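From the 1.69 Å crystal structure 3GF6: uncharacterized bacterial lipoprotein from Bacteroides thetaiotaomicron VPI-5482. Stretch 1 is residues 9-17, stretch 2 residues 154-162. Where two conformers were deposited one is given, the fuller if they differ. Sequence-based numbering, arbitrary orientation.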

# COMPACT_ATOMS: atom_id res chain seq x y z
N PRO A 9 10.66 -9.86 3.35
CA PRO A 9 9.55 -10.59 2.74
C PRO A 9 8.33 -10.77 3.65
O PRO A 9 8.48 -11.00 4.86
CB PRO A 9 10.16 -11.96 2.40
CG PRO A 9 11.20 -12.18 3.47
CD PRO A 9 11.76 -10.75 3.74
N VAL A 10 7.16 -10.73 3.06
CA VAL A 10 5.92 -11.09 3.73
C VAL A 10 5.20 -12.00 2.80
O VAL A 10 5.02 -11.66 1.61
CB VAL A 10 5.08 -9.87 4.07
CG1 VAL A 10 3.67 -10.27 4.60
CG2 VAL A 10 5.85 -8.98 5.07
N GLY A 11 4.79 -13.15 3.33
CA GLY A 11 4.11 -14.17 2.56
C GLY A 11 2.59 -14.10 2.64
O GLY A 11 1.99 -13.03 2.50
N ASP A 12 1.98 -15.26 2.90
CA ASP A 12 0.51 -15.34 2.97
C ASP A 12 0.03 -14.91 4.35
O ASP A 12 -0.31 -15.71 5.20
CB ASP A 12 0.03 -16.74 2.59
CG ASP A 12 0.54 -17.18 1.22
OD1 ASP A 12 0.62 -16.34 0.27
OD2 ASP A 12 0.84 -18.40 1.09
N VAL A 13 0.05 -13.60 4.56
CA VAL A 13 -0.21 -13.04 5.86
C VAL A 13 -1.53 -12.28 5.79
O VAL A 13 -1.83 -11.60 4.81
CB VAL A 13 0.91 -12.09 6.30
CG1 VAL A 13 0.49 -11.29 7.50
CG2 VAL A 13 2.15 -12.88 6.59
N ASP A 14 -2.32 -12.41 6.84
CA ASP A 14 -3.58 -11.69 6.96
C ASP A 14 -3.75 -11.20 8.40
O ASP A 14 -4.23 -11.95 9.28
CB ASP A 14 -4.74 -12.60 6.57
CG ASP A 14 -6.03 -11.86 6.43
OD1 ASP A 14 -6.11 -10.68 6.82
OD2 ASP A 14 -7.00 -12.47 5.92
N ILE A 15 -3.33 -9.96 8.62
CA ILE A 15 -3.41 -9.26 9.90
C ILE A 15 -4.46 -8.15 9.81
O ILE A 15 -4.39 -7.30 8.90
CB ILE A 15 -2.04 -8.58 10.23
CG1 ILE A 15 -0.98 -9.64 10.53
CG2 ILE A 15 -2.15 -7.59 11.39
CD1 ILE A 15 0.44 -9.17 10.24
N GLU A 16 -5.41 -8.13 10.74
CA GLU A 16 -6.36 -7.01 10.85
C GLU A 16 -6.53 -6.66 12.31
O GLU A 16 -6.87 -7.54 13.10
CB GLU A 16 -7.73 -7.37 10.26
CG GLU A 16 -7.87 -7.15 8.78
CD GLU A 16 -9.32 -7.28 8.29
OE1 GLU A 16 -10.25 -6.66 8.89
OE2 GLU A 16 -9.52 -8.03 7.32
N ARG A 17 -6.26 -5.42 12.65
CA ARG A 17 -6.40 -4.94 14.01
C ARG A 17 -7.39 -3.79 14.02
O ARG A 17 -7.72 -3.19 12.97
CB ARG A 17 -5.08 -4.43 14.57
CG ARG A 17 -3.91 -5.44 14.46
CD ARG A 17 -2.77 -4.96 15.32
NE ARG A 17 -1.47 -5.39 14.81
CZ ARG A 17 -0.95 -6.60 14.94
NH1 ARG A 17 -1.62 -7.57 15.54
NH2 ARG A 17 0.24 -6.83 14.45
N PHE A 154 -2.04 -2.03 11.24
CA PHE A 154 -3.51 -2.10 11.35
C PHE A 154 -4.09 -3.14 10.37
O PHE A 154 -5.05 -3.83 10.68
CB PHE A 154 -4.14 -0.71 11.10
CG PHE A 154 -3.66 0.37 12.05
CD1 PHE A 154 -3.36 0.09 13.38
CD2 PHE A 154 -3.43 1.67 11.57
CE1 PHE A 154 -2.90 1.10 14.23
CE2 PHE A 154 -2.97 2.67 12.42
CZ PHE A 154 -2.70 2.38 13.74
N MSE A 155 -3.49 -3.21 9.17
CA MSE A 155 -3.91 -4.14 8.14
C MSE A 155 -2.68 -4.57 7.39
O MSE A 155 -1.85 -3.75 6.97
CB MSE A 155 -4.91 -3.52 7.14
CG MSE A 155 -5.59 -4.53 6.21
SE MSE A 155 -6.10 -3.77 4.50
CE MSE A 155 -4.32 -3.54 3.68
N CYS A 156 -2.55 -5.88 7.22
CA CYS A 156 -1.45 -6.42 6.43
C CYS A 156 -1.98 -7.64 5.68
O CYS A 156 -2.38 -8.62 6.30
CB CYS A 156 -0.25 -6.82 7.32
SG CYS A 156 1.18 -7.38 6.37
N LYS A 157 -2.01 -7.55 4.36
CA LYS A 157 -2.50 -8.62 3.50
C LYS A 157 -1.47 -8.91 2.42
O LYS A 157 -1.22 -8.08 1.51
CB LYS A 157 -3.88 -8.31 2.90
CG LYS A 157 -5.01 -8.35 3.95
CD LYS A 157 -6.30 -7.80 3.43
CE LYS A 157 -7.32 -7.61 4.59
NZ LYS A 157 -7.71 -8.84 5.38
N GLY A 158 -0.86 -10.08 2.53
CA GLY A 158 0.15 -10.53 1.58
C GLY A 158 -0.13 -11.81 0.84
O GLY A 158 -0.93 -12.67 1.25
N GLY A 159 0.54 -11.95 -0.28
CA GLY A 159 0.53 -13.23 -1.01
C GLY A 159 -0.90 -13.61 -1.38
O GLY A 159 -1.68 -12.75 -1.83
N MSE A 160 -1.24 -14.86 -1.12
CA MSE A 160 -2.60 -15.35 -1.46
C MSE A 160 -3.66 -14.78 -0.56
O MSE A 160 -4.87 -14.90 -0.87
CB MSE A 160 -2.66 -16.88 -1.45
CG MSE A 160 -1.57 -17.50 -2.16
SE MSE A 160 -1.78 -19.38 -2.01
CE MSE A 160 -2.74 -19.55 -3.65
N LYS A 161 -3.27 -14.10 0.52
CA LYS A 161 -4.24 -13.34 1.31
C LYS A 161 -4.55 -11.97 0.68
O LYS A 161 -5.54 -11.35 1.04
CB LYS A 161 -3.76 -13.12 2.75
CG LYS A 161 -3.46 -14.40 3.51
CD LYS A 161 -4.66 -15.30 3.57
CE LYS A 161 -4.37 -16.48 4.50
NZ LYS A 161 -5.62 -17.24 4.76
N LEU A 162 -3.68 -11.48 -0.19
CA LEU A 162 -3.92 -10.23 -0.90
C LEU A 162 -4.72 -10.50 -2.16
O LEU A 162 -5.72 -9.82 -2.44
CB LEU A 162 -2.59 -9.54 -1.27
CG LEU A 162 -2.72 -8.32 -2.21
CD1 LEU A 162 -3.57 -7.24 -1.52
CD2 LEU A 162 -1.32 -7.83 -2.61

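The two stretches pair as antiparallel strands: the axes of 14-16 and 154-158 approach to 4.6 Å, their N-to-C directions differ by 168°, and 715 Å² of surface is buried between them, both sides summed. Walking along stretch 2 therefore means walking backward along stretch 1, from Arg17 to Asp12.

At Phe154 the contact is made by the backbone. Its O accepts a hydrogen bond from Arg17 N at 2.8 Å with an N-H...O angle of 168°, and the same oxygen lies 3.4 Å from Glu16 CA in a CA-H...O contact. The CA-to-CB bond of Phe154 points away from stretch 1, and no atom of its side chain comes within 4.5 Å of it.

Met155, a selenomethionine, faces Glu16 as a non-hydrogen-bonded pair with CA atoms 4.6 Å apart. Met155 CA approaches Ile15 O at 3.3 Å in a CA-H...O contact, and Met155 CG lies 4.3 Å from Glu16 CG, so the aliphatic part of the glutamate packs beside it while the carboxylate reaches on to the next residue on this face.

Cys156 and Ile15 form the hydrogen-bonded pair. Ile15 N donates to Cys156 O (2.8 Å, 173°) and Cys156 N donates to Ile15 O (2.9 Å, 162°), a closed ring of two nearly linear bonds. The cysteine side chain is small, buried and apolar in its surroundings: Ile15 CD1 lies 3.8 Å from Cys156 CB, while Cys156 SG meets Val13 CG1 at 4.1 Å and Val10 CG1 at 4.2 Å.

Lys157 lies on the face that carries Met155, Asp14 and Glu16. With chi1 to chi3 at m, t and t, and chi4 at m, its chain extends until Lys157 NZ is 2.8 Å from Asp14 OD1 and 2.8 Å from Glu16 OE2. Both are salt bridges, so one ammonium group joins two carboxylates that alternate along the opposing strand. Lysine suits this buried position because its long chain places the charge between these acids. Its backbone also contributes, Lys157 CA lying 3.3 Å from Val13 O.

That carbonyl is the acceptor for Gly158 N as well (2.9 Å, 170°). Here the absence of a side chain matters: an ideal CB on Gly158 would point toward stretch 1 and fall 2.4 Å from Gly11 O, a clash. Gly158 O makes a CA-H...O contact with Asp12 CA at 3.5 Å.

Gly159 is constrained twice. Its phi of 59° favours glycine, and an ideal CB on Gly159 would lie 2.1 Å from Asp12 OD1. The space left open lets that carboxylate pass close to the backbone, with Asp12 OD1 3.4 Å from Gly159 CA, and accept a hydrogen bond from Met160 N at 2.8 Å and 170°.

Beyond this point the contact is by packing. Lys161 CB sits 3.2 Å from Val13 O and Lys161 CG 3.8 Å from Asp14 CB, whereas the end of the chain leads away. Leu162 makes no contact with stretch 1.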